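Local coordinates for CRISPR-associated protein Cse2 (Thermus thermophilus, PDB 2ZCA), which probably acts in type I-E CRISPR immunity as a small subunit of the crRNA-guided Cascade complex that targets invading nucleic acids, at residues E97-L103 with W149-Y154; A106-I111 with L135-F139. All blocks are in the same frame, centred on the assembly; numbering follows the deposited sequence.

Overall arrangement
Both contacts belong to one all-helical chain, and along the sequence contact 2 is nested inside the loop closed by contact 1. Contact 1 pairs two nearly antiparallel helices, 96-104 and 144-155, through stacked aromatic rings, with a tyrosine-glutamate hydrogen bond and a water at its edge. Contact 2, nearer the centre of the chain, joins the connection leading into helix 111-121 to the end of helix 128-136; it combines a buried isoleucine-tryptophan centre with an arginine-phenylalanine stack at the surface. Their centres lie about 14 Å apart, yet they touch: W149 and W138 meet edge-to-face, and L103 packs on I111, so the apolar interior runs on from one to the other.

Contact 1. Residues E97-L103 with W149-Y154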
loop_
_atom_site.group_PDB
_atom_site.type_symbol
_atom_site.label_atom_id
_atom_site.label_comp_id
_atom_site.label_asym_id
_atom_site.label_seq_id
_atom_site.Cartn_x
_atom_site.Cartn_y
_atom_site.Cartn_z
ATOM N N GLU A 97 -15.414 9.891 -4.371
ATOM C CA GLU A 97 -16.111 9.011 -3.443
ATOM C C GLU A 97 -16.503 7.690 -4.096
ATOM O O GLU A 97 -16.465 6.641 -3.449
ATOM C CB GLU A 97 -17.358 9.685 -2.873
ATOM C CG GLU A 97 -17.953 8.883 -1.737
ATOM C CD GLU A 97 -19.151 9.540 -1.101
ATOM O OE1 GLU A 97 -19.715 8.931 -0.169
ATOM O OE2 GLU A 97 -19.531 10.652 -1.527
ATOM N N LYS A 98 -16.891 7.738 -5.367
ATOM C CA LYS A 98 -17.266 6.521 -6.077
ATOM C C LYS A 98 -16.046 5.619 -6.243
ATOM O O LYS A 98 -16.165 4.392 -6.242
ATOM C CB LYS A 98 -17.866 6.855 -7.446
ATOM C CG LYS A 98 -19.215 7.553 -7.371
ATOM C CD LYS A 98 -19.769 7.837 -8.760
ATOM C CE LYS A 98 -21.133 8.511 -8.690
ATOM N NZ LYS A 98 -22.133 7.671 -7.974
ATOM N N ARG A 99 -14.871 6.223 -6.397
ATOM C CA ARG A 99 -13.653 5.433 -6.530
ATOM C C ARG A 99 -13.355 4.785 -5.185
ATOM O O ARG A 99 -12.923 3.636 -5.118
ATOM C CB ARG A 99 -12.469 6.306 -6.953
ATOM C CG ARG A 99 -12.501 6.736 -8.405
ATOM C CD ARG A 99 -11.117 7.172 -8.870
ATOM N NE ARG A 99 -11.096 7.530 -10.286
ATOM C CZ ARG A 99 -11.654 8.626 -10.790
ATOM N NH1 ARG A 99 -12.278 9.483 -9.991
ATOM N NH2 ARG A 99 -11.592 8.863 -12.093
ATOM N N PHE A 100 -13.588 5.536 -4.113
ATOM C CA PHE A 100 -13.356 5.023 -2.770
ATOM C C PHE A 100 -14.260 3.818 -2.513
ATOM O O PHE A 100 -13.804 2.781 -2.041
ATOM C CB PHE A 100 -13.631 6.116 -1.729
ATOM C CG PHE A 100 -13.631 5.614 -0.310
ATOM C CD1 PHE A 100 -12.474 5.089 0.260
ATOM C CD2 PHE A 100 -14.798 5.644 0.451
ATOM C CE1 PHE A 100 -12.476 4.600 1.563
ATOM C CE2 PHE A 100 -14.813 5.156 1.761
ATOM C CZ PHE A 100 -13.648 4.632 2.317
ATOM N N LEU A 101 -15.545 3.945 -2.823
ATOM C CA LEU A 101 -16.455 2.822 -2.600
ATOM C C LEU A 101 -16.076 1.598 -3.431
ATOM O O LEU A 101 -16.174 0.467 -2.955
ATOM C CB LEU A 101 -17.898 3.236 -2.890
ATOM C CG LEU A 101 -18.431 4.270 -1.889
ATOM C CD1 LEU A 101 -19.847 4.674 -2.270
ATOM C CD2 LEU A 101 -18.400 3.694 -0.481
ATOM N N ALA A 102 -15.634 1.822 -4.666
ATOM C CA ALA A 102 -15.232 0.720 -5.537
ATOM C C ALA A 102 -13.987 0.044 -4.975
ATOM O O ALA A 102 -13.772 -1.156 -5.165
ATOM C CB ALA A 102 -14.961 1.232 -6.949
ATOM N N LEU A 103 -13.160 0.825 -4.290
ATOM C CA LEU A 103 -11.951 0.293 -3.678
ATOM C C LEU A 103 -12.362 -0.653 -2.550
ATOM O O LEU A 103 -11.862 -1.775 -2.446
ATOM C CB LEU A 103 -11.093 1.438 -3.133
ATOM C CG LEU A 103 -9.805 1.044 -2.411
ATOM C CD1 LEU A 103 -8.966 0.153 -3.307
ATOM C CD2 LEU A 103 -9.043 2.302 -2.016
ATOM N N TRP A 149 -12.296 1.390 7.080
ATOM C CA TRP A 149 -11.913 2.421 6.122
ATOM C C TRP A 149 -13.108 3.348 5.934
ATOM O O TRP A 149 -12.961 4.570 5.871
ATOM C CB TRP A 149 -11.510 1.793 4.784
ATOM C CG TRP A 149 -10.089 1.319 4.762
ATOM C CD1 TRP A 149 -9.366 0.842 5.818
ATOM C CD2 TRP A 149 -9.226 1.248 3.621
ATOM N NE1 TRP A 149 -8.104 0.477 5.405
ATOM C CE2 TRP A 149 -7.992 0.716 4.061
ATOM C CE3 TRP A 149 -9.376 1.582 2.268
ATOM C CZ2 TRP A 149 -6.911 0.510 3.195
ATOM C CZ3 TRP A 149 -8.298 1.377 1.406
ATOM C CH2 TRP A 149 -7.083 0.846 1.877
ATOM N N ALA A 150 -14.296 2.761 5.852
ATOM C CA ALA A 150 -15.507 3.551 5.690
ATOM C C ALA A 150 -15.659 4.478 6.893
ATOM O O ALA A 150 -16.046 5.637 6.745
ATOM C CB ALA A 150 -16.721 2.638 5.564
ATOM N N ARG A 151 -15.339 3.964 8.078
ATOM C CA ARG A 151 -15.419 4.742 9.315
ATOM C C ARG A 151 -14.443 5.921 9.268
ATOM O O ARG A 151 -14.779 7.040 9.662
ATOM C CB ARG A 151 -15.076 3.860 10.520
ATOM C CG ARG A 151 -15.290 4.529 11.881
ATOM C CD ARG A 151 -14.742 3.666 13.019
ATOM N NE ARG A 151 -13.281 3.697 13.070
ATOM C CZ ARG A 151 -12.533 2.826 13.745
ATOM N NH1 ARG A 151 -13.105 1.845 14.429
ATOM N NH2 ARG A 151 -11.211 2.940 13.739
ATOM N N GLU A 152 -13.229 5.666 8.787
ATOM C CA GLU A 152 -12.218 6.716 8.694
ATOM C C GLU A 152 -12.606 7.776 7.665
ATOM O O GLU A 152 -12.418 8.974 7.890
ATOM C CB GLU A 152 -10.859 6.113 8.316
ATOM C CG GLU A 152 -10.410 4.970 9.212
ATOM C CD GLU A 152 -9.063 4.392 8.807
ATOM O OE1 GLU A 152 -8.700 4.492 7.612
ATOM O OE2 GLU A 152 -8.374 3.823 9.680
ATOM N N TYR A 153 -13.147 7.333 6.535
ATOM C CA TYR A 153 -13.545 8.247 5.471
ATOM C C TYR A 153 -14.702 9.150 5.899
ATOM O O TYR A 153 -14.588 10.377 5.874
ATOM C CB TYR A 153 -13.933 7.448 4.225
ATOM C CG TYR A 153 -14.274 8.283 3.012
ATOM C CD1 TYR A 153 -15.534 8.863 2.867
ATOM C CD2 TYR A 153 -13.336 8.480 1.994
ATOM C CE1 TYR A 153 -15.856 9.616 1.738
ATOM C CE2 TYR A 153 -13.647 9.231 0.861
ATOM C CZ TYR A 153 -14.910 9.794 0.740
ATOM O OH TYR A 153 -15.233 10.525 -0.379
ATOM N N TYR A 154 -15.817 8.546 6.294
ATOM C CA TYR A 154 -16.971 9.336 6.707
ATOM C C TYR A 154 -16.752 10.032 8.042
ATOM O O TYR A 154 -17.457 10.983 8.380
ATOM C CB TYR A 154 -18.214 8.445 6.732
ATOM C CG TYR A 154 -18.582 7.999 5.339
ATOM C CD1 TYR A 154 -19.055 8.917 4.398
ATOM C CD2 TYR A 154 -18.363 6.688 4.925
ATOM C CE1 TYR A 154 -19.289 8.538 3.077
ATOM C CE2 TYR A 154 -18.591 6.301 3.609
ATOM C CZ TYR A 154 -19.052 7.230 2.689
ATOM O OH TYR A 154 -19.252 6.854 1.377
HETATM O O HOH W 1 -17.008 12.452 0.009
#
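F100 is a knob in a hole formed by W149, A150, Y153 and Y154, the central feature of a nearly antiparallel helix pair in this all-helical Cse2 fold. The axes of the two segments run at 163° and come no closer than 11.4 Å, a wide spacing filled by aromatic rings. F100 and Y153 form an offset stack, centroids 4.1 Å apart and planes at 9°, with F100 CE2 only 3.4 Å from Y153 CG. Both have chi1 near t, which sends each ring across the gap. The edge of the F100 ring faces the opposing helix, CZ lying 3.6 Å from the carbonyl O of W149. Toward the protein interior, L103 CD2 meets W149 CZ3 at 3.6 Å, at the edge of the indole, whose NE1 is hydrogen-bonded to D134. Helix 82-90 covers another side, where A83 and L86 touch F100 and W87 packs edge-to-face on Y153. Outward, L101 CD2 approaches Y154 OH to 3.8 Å, and the extended E97 side chain spans to the tyrosines. Y154 OH donates a short 2.6 Å hydrogen bond to E97 OE1, while water 1 sits 2.6 Å from Y153 OH and reaches E97 OE2 through a weak 3.5 Å bond.

Contact 2. Residues A106-I111 with L135-F139; sequences ADRDQI and LLRWF
I111 lays its CD1 methyl over the face of the W138 indole, a CH-pi contact 4.0 Å from the centroid of the five-membered ring and 26° off its normal. I111 takes chi1 t and chi2 p; W138 has chi1 t and chi2 near -95°. From the same isoleucine, CG1 reaches L135 CD1 at 3.9 Å and CG2 reaches F139 CZ at 4.0 Å. The backbone register pairs I111 with L135 (CA-CA 9.0 Å) and R108 with F139 (CA-CA 7.9 Å). A106 and D107 are extended; R108 and D109 then occupy the middle of a type I turn, with Q110 N and I111 N each 3.0 Å from D107 O. D107 OD1 accepts from D109 N at 2.8 Å, an Asx turn, and Q110 OE1 accepts from D107 N at 2.9 Å. Opposite, the chain turns after helical L135, W138 N 3.2 Å from L135 O. W138 NE1 donates a weak, nearly linear 3.3 Å bond to A106 O. At the exposed side, the R108 guanidinium (chi1 m, chi2 and chi3 t, chi4 68°) lies flat on the F139 ring (chi1 m): planes at 16°, R108 CZ 4.4 Å from the F139 centroid, an off-centre cation-pi stack, with R108 CG 3.3 Å from F139 CE1. The contact ties the entry to helix 111-121 to the exit of helix 128-136, with helix 56-71 against L135 and F139 and helix 144-155 against W138.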
loop_
_atom_site.group_PDB
_atom_site.type_symbol
_atom_site.label_atom_id
_atom_site.label_comp_id
_atom_site.label_asym_id
_atom_site.label_seq_id
_atom_site.Cartn_x
_atom_site.Cartn_y
_atom_site.Cartn_z
ATOM N N ALA A 106 -13.511 -3.915 -3.967
ATOM C CA ALA A 106 -12.584 -4.682 -4.797
ATOM C C ALA A 106 -12.265 -6.081 -4.284
ATOM O O ALA A 106 -12.018 -6.276 -3.090
ATOM C CB ALA A 106 -11.281 -3.898 -4.977
ATOM N N ASP A 107 -12.267 -7.056 -5.191
ATOM C CA ASP A 107 -11.933 -8.425 -4.811
ATOM C C ASP A 107 -10.480 -8.711 -5.186
ATOM O O ASP A 107 -9.750 -7.808 -5.596
ATOM C CB ASP A 107 -12.871 -9.450 -5.470
ATOM C CG ASP A 107 -12.805 -9.437 -6.986
ATOM O OD1 ASP A 107 -11.741 -9.110 -7.554
ATOM O OD2 ASP A 107 -13.828 -9.783 -7.612
ATOM N N ARG A 108 -10.062 -9.965 -5.052
ATOM C CA ARG A 108 -8.682 -10.337 -5.351
ATOM C C ARG A 108 -8.154 -9.904 -6.717
ATOM O O ARG A 108 -6.970 -9.590 -6.852
ATOM C CB ARG A 108 -8.498 -11.849 -5.198
ATOM C CG ARG A 108 -8.597 -12.343 -3.769
ATOM C CD ARG A 108 -8.152 -13.794 -3.650
ATOM N NE ARG A 108 -8.164 -14.267 -2.267
ATOM C CZ ARG A 108 -9.266 -14.438 -1.542
ATOM N NH1 ARG A 108 -10.455 -14.175 -2.066
ATOM N NH2 ARG A 108 -9.180 -14.879 -0.294
ATOM N N ASP A 109 -9.015 -9.880 -7.727
ATOM C CA ASP A 109 -8.572 -9.506 -9.070
ATOM C C ASP A 109 -8.565 -8.006 -9.350
ATOM O O ASP A 109 -8.053 -7.564 -10.378
ATOM C CB ASP A 109 -9.440 -10.203 -10.119
ATOM C CG ASP A 109 -9.469 -11.708 -9.947
ATOM O OD1 ASP A 109 -8.384 -12.315 -9.818
ATOM O OD2 ASP A 109 -10.577 -12.283 -9.945
ATOM N N GLN A 110 -9.111 -7.220 -8.428
ATOM C CA GLN A 110 -9.195 -5.775 -8.618
ATOM C C GLN A 110 -8.383 -4.934 -7.637
ATOM O O GLN A 110 -7.993 -3.811 -7.956
ATOM C CB GLN A 110 -10.654 -5.324 -8.501
ATOM C CG GLN A 110 -11.659 -6.129 -9.307
ATOM C CD GLN A 110 -13.082 -5.872 -8.844
ATOM O OE1 GLN A 110 -13.435 -6.167 -7.698
ATOM N NE2 GLN A 110 -13.906 -5.315 -9.728
ATOM N N ILE A 111 -8.146 -5.470 -6.444
ATOM C CA ILE A 111 -7.449 -4.725 -5.400
ATOM C C ILE A 111 -6.108 -4.075 -5.752
ATOM O O ILE A 111 -5.880 -2.916 -5.408
ATOM C CB ILE A 111 -7.289 -5.591 -4.115
ATOM C CG1 ILE A 111 -6.728 -4.735 -2.974
ATOM C CG2 ILE A 111 -6.387 -6.781 -4.382
ATOM C CD1 ILE A 111 -7.583 -3.529 -2.641
ATOM N N LEU A 135 -3.979 -4.292 4.102
ATOM C CA LEU A 135 -3.980 -5.124 2.902
ATOM C C LEU A 135 -3.814 -6.602 3.275
ATOM O O LEU A 135 -4.416 -7.485 2.663
ATOM C CB LEU A 135 -2.855 -4.676 1.959
ATOM C CG LEU A 135 -2.800 -5.325 0.571
ATOM C CD1 LEU A 135 -4.135 -5.151 -0.148
ATOM C CD2 LEU A 135 -1.671 -4.694 -0.232
ATOM N N LEU A 136 -3.001 -6.868 4.289
ATOM C CA LEU A 136 -2.782 -8.238 4.736
ATOM C C LEU A 136 -4.066 -8.894 5.245
ATOM O O LEU A 136 -4.218 -10.112 5.175
ATOM C CB LEU A 136 -1.727 -8.264 5.843
ATOM C CG LEU A 136 -0.277 -8.075 5.397
ATOM C CD1 LEU A 136 0.625 -7.838 6.607
ATOM C CD2 LEU A 136 0.169 -9.314 4.632
ATOM N N ARG A 137 -4.997 -8.085 5.741
ATOM C CA ARG A 137 -6.251 -8.605 6.282
ATOM C C ARG A 137 -7.446 -8.281 5.386
ATOM O O ARG A 137 -8.596 -8.458 5.778
ATOM C CB ARG A 137 -6.486 -8.010 7.671
ATOM C CG ARG A 137 -5.362 -8.289 8.667
ATOM C CD ARG A 137 -5.558 -7.483 9.941
ATOM N NE ARG A 137 -5.399 -6.046 9.718
ATOM C CZ ARG A 137 -5.765 -5.111 10.590
ATOM N NH1 ARG A 137 -6.315 -5.463 11.746
ATOM N NH2 ARG A 137 -5.586 -3.823 10.309
ATOM N N TRP A 138 -7.162 -7.837 4.171
ATOM C CA TRP A 138 -8.209 -7.438 3.237
ATOM C C TRP A 138 -9.223 -8.515 2.873
ATOM O O TRP A 138 -10.391 -8.213 2.624
ATOM C CB TRP A 138 -7.563 -6.891 1.961
ATOM C CG TRP A 138 -8.509 -6.135 1.075
ATOM C CD1 TRP A 138 -9.215 -6.625 0.012
ATOM C CD2 TRP A 138 -8.848 -4.748 1.179
ATOM N NE1 TRP A 138 -9.972 -5.623 -0.555
ATOM C CE2 TRP A 138 -9.765 -4.463 0.143
ATOM C CE3 TRP A 138 -8.466 -3.718 2.048
ATOM C CZ2 TRP A 138 -10.307 -3.188 -0.047
ATOM C CZ3 TRP A 138 -9.007 -2.445 1.857
ATOM C CH2 TRP A 138 -9.917 -2.196 0.816
ATOM N N PHE A 139 -8.791 -9.770 2.859
ATOM C CA PHE A 139 -9.684 -10.849 2.470
ATOM C C PHE A 139 -10.404 -11.580 3.588
ATOM O O PHE A 139 -10.891 -12.698 3.406
ATOM C CB PHE A 139 -8.910 -11.808 1.580
ATOM C CG PHE A 139 -8.280 -11.124 0.409
ATOM C CD1 PHE A 139 -9.076 -10.544 -0.575
ATOM C CD2 PHE A 139 -6.899 -10.978 0.329
ATOM C CE1 PHE A 139 -8.505 -9.822 -1.621
ATOM C CE2 PHE A 139 -6.317 -10.259 -0.711
ATOM C CZ PHE A 139 -7.124 -9.679 -1.687
#